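Local coordinates for TbiB1 (Thermobaculum terrenum, PDB 5V1V), which binds the leader peptide of a lasso peptide precursor, probably presenting the precursor to the maturation enzymes, at residues A[40-45]-A[54-59]. Sequence-based numbering, arbitrary orientation.
Sequences WSLLEE and DAICAE. With ZN (zinc ion), chain E; ZN (zinc ion), chain F.
Leu42 meets Ala55 and Ile56 where helices 34-44 and 49-59 of the PqqD-like helical bundle face each other, a small apolar contact that joins the two through one leucine branch. CD1 of Leu42 lies 3.9 Å from the methyl CB of Ala55 and, more loosely, 4.3 Å from CD1 of Ile56. The CB bond of Leu42 already heads toward helix 49-59; with CG anti to the carbonyl carbon (chi1 -68°), the branch continues that way and CD1 makes the contact. Ala55 offers its methyl directly, whereas Ile56 starts off to one side of the helix and comes near only with the end of its longer branch, which also packs on an aromatic side chain of the bound leader peptide. No hydrogen bond links the segments, and with 103 Å² buried the joint is slight; the backbones stay well apart, Leu42 CA and Ala55 CA being 8.6 Å from each other. The acidic side chains Glu44 and Asp54 point to separate zinc ions: OE1 of Glu44 binds one at 1.9 Å, with a water and NE2 of His14 as further ligands, and OD2 of Asp54 binds the other at 2.0 Å, alongside Glu50 and a water, while its OD1 forms a salt bridge with Arg64 and accepts a weak hydrogen bond from that water. Glu59 makes a salt bridge to Arg38, a second tie between the two helices. Beyond the contact, Leu43 packs on Leu78 and Ile56 on Val67 of helix 64-80, and Trp40 rests against Val10 of strand 10-15 and Ile6 of strand 5-6.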
loop_
_atom_site.group_PDB
_atom_site.type_symbol
_atom_site.label_atom_id
_atom_site.label_comp_id
_atom_site.label_asym_id
_atom_site.label_seq_id
_atom_site.Cartn_x
_atom_site.Cartn_y
_atom_site.Cartn_z
ATOM N N TRP A 40 -3.461 -0.905 -0.397
ATOM C CA TRP A 40 -3.497 0.133 -1.415
ATOM C C TRP A 40 -4.932 0.498 -1.791
ATOM O O TRP A 40 -5.286 1.674 -1.883
ATOM C CB TRP A 40 -2.702 -0.305 -2.636
ATOM C CG TRP A 40 -2.577 0.785 -3.653
ATOM C CD1 TRP A 40 -3.342 0.946 -4.776
ATOM C CD2 TRP A 40 -1.661 1.893 -3.626
ATOM N NE1 TRP A 40 -2.953 2.078 -5.449
ATOM C CE2 TRP A 40 -1.918 2.670 -4.776
ATOM C CE3 TRP A 40 -0.635 2.291 -2.759
ATOM C CZ2 TRP A 40 -1.200 3.829 -5.081
ATOM C CZ3 TRP A 40 0.086 3.454 -3.064
ATOM C CH2 TRP A 40 -0.205 4.205 -4.219
ATOM N N SER A 41 -5.770 -0.518 -1.972
ATOM C CA SER A 41 -7.169 -0.279 -2.311
ATOM C C SER A 41 -7.891 0.544 -1.242
ATOM O O SER A 41 -8.699 1.427 -1.560
ATOM C CB SER A 41 -7.899 -1.593 -2.564
ATOM O OG SER A 41 -7.380 -2.236 -3.712
ATOM N N LEU A 42 -7.581 0.273 0.023
ATOM C CA LEU A 42 -8.153 1.038 1.128
ATOM C C LEU A 42 -7.632 2.480 1.148
ATOM O O LEU A 42 -8.388 3.414 1.409
ATOM C CB LEU A 42 -7.885 0.334 2.463
ATOM C CG LEU A 42 -8.623 -1.000 2.648
ATOM C CD1 LEU A 42 -7.908 -1.908 3.639
ATOM C CD2 LEU A 42 -10.068 -0.771 3.066
ATOM N N LEU A 43 -6.339 2.660 0.865
ATOM C CA LEU A 43 -5.784 4.010 0.721
ATOM C C LEU A 43 -6.475 4.773 -0.416
ATOM O O LEU A 43 -6.760 5.967 -0.295
ATOM C CB LEU A 43 -4.274 3.971 0.488
ATOM C CG LEU A 43 -3.418 3.558 1.683
ATOM C CD1 LEU A 43 -2.011 3.255 1.192
ATOM C CD2 LEU A 43 -3.397 4.615 2.778
ATOM N N GLU A 44 -6.742 4.083 -1.522
ATOM C CA GLU A 44 -7.457 4.689 -2.647
ATOM C C GLU A 44 -8.823 5.236 -2.239
ATOM O O GLU A 44 -9.283 6.241 -2.791
ATOM C CB GLU A 44 -7.597 3.693 -3.798
ATOM C CG GLU A 44 -6.283 3.406 -4.499
ATOM C CD GLU A 44 -6.405 2.397 -5.618
ATOM O OE1 GLU A 44 -6.963 1.306 -5.392
ATOM O OE2 GLU A 44 -5.913 2.684 -6.725
ATOM N N GLU A 45 -9.446 4.576 -1.265
ATOM C CA GLU A 45 -10.755 4.974 -0.731
ATOM C C GLU A 45 -10.657 6.069 0.336
ATOM O O GLU A 45 -11.680 6.525 0.863
ATOM C CB GLU A 45 -11.488 3.759 -0.146
ATOM C CG GLU A 45 -11.884 2.707 -1.168
ATOM C CD GLU A 45 -12.143 1.349 -0.540
ATOM O OE1 GLU A 45 -12.187 1.251 0.704
ATOM O OE2 GLU A 45 -12.296 0.370 -1.297
ATOM N N ASP A 54 -8.181 -1.953 11.133
ATOM C CA ASP A 54 -9.409 -2.656 11.470
ATOM C C ASP A 54 -9.863 -3.544 10.319
ATOM O O ASP A 54 -10.313 -4.661 10.555
ATOM C CB ASP A 54 -10.492 -1.672 11.891
ATOM C CG ASP A 54 -10.193 -1.025 13.221
ATOM O OD1 ASP A 54 -9.199 -1.410 13.878
ATOM O OD2 ASP A 54 -10.955 -0.117 13.614
ATOM N N ALA A 55 -9.727 -3.065 9.081
ATOM C CA ALA A 55 -10.120 -3.847 7.911
ATOM C C ALA A 55 -9.267 -5.098 7.753
ATOM O O ALA A 55 -9.801 -6.191 7.546
ATOM C CB ALA A 55 -10.068 -2.994 6.655
ATOM N N ILE A 56 -7.951 -4.947 7.881
ATOM C CA ILE A 56 -7.052 -6.092 7.766
ATOM C C ILE A 56 -7.314 -7.101 8.892
ATOM O O ILE A 56 -7.324 -8.303 8.650
ATOM C CB ILE A 56 -5.568 -5.659 7.687
ATOM C CG1 ILE A 56 -5.321 -4.760 6.459
ATOM C CG2 ILE A 56 -4.655 -6.875 7.639
ATOM C CD1 ILE A 56 -5.753 -5.348 5.121
ATOM N N CYS A 57 -7.567 -6.615 10.106
ATOM C CA CYS A 57 -7.916 -7.499 11.228
ATOM C C CYS A 57 -9.223 -8.254 11.030
ATOM O O CYS A 57 -9.381 -9.366 11.542
ATOM C CB CYS A 57 -7.996 -6.716 12.528
ATOM S SG CYS A 57 -6.377 -6.288 13.176
ATOM N N ALA A 58 -10.159 -7.649 10.306
ATOM C CA ALA A 58 -11.446 -8.274 10.035
ATOM C C ALA A 58 -11.344 -9.306 8.910
ATOM O O ALA A 58 -12.077 -10.299 8.901
ATOM C CB ALA A 58 -12.475 -7.210 9.692
ATOM N N GLU A 59 -10.428 -9.071 7.971
ATOM C CA GLU A 59 -10.364 -9.836 6.720
ATOM C C GLU A 59 -9.319 -10.946 6.707
ATOM O O GLU A 59 -9.359 -11.830 5.843
ATOM C CB GLU A 59 -10.116 -8.879 5.556
ATOM C CG GLU A 59 -11.293 -7.949 5.290
ATOM C CD GLU A 59 -11.000 -6.880 4.251
ATOM O OE1 GLU A 59 -10.023 -7.022 3.484
ATOM O OE2 GLU A 59 -11.769 -5.895 4.201
HETATM ZN ZN ZN E . -7.676 0.418 -6.971
HETATM ZN ZN ZN F . -10.598 0.711 15.358
HETATM O O HOH W 1 -10.513 -0.956 16.545
HETATM O O HOH W 2 -9.265 -0.207 -6.032
#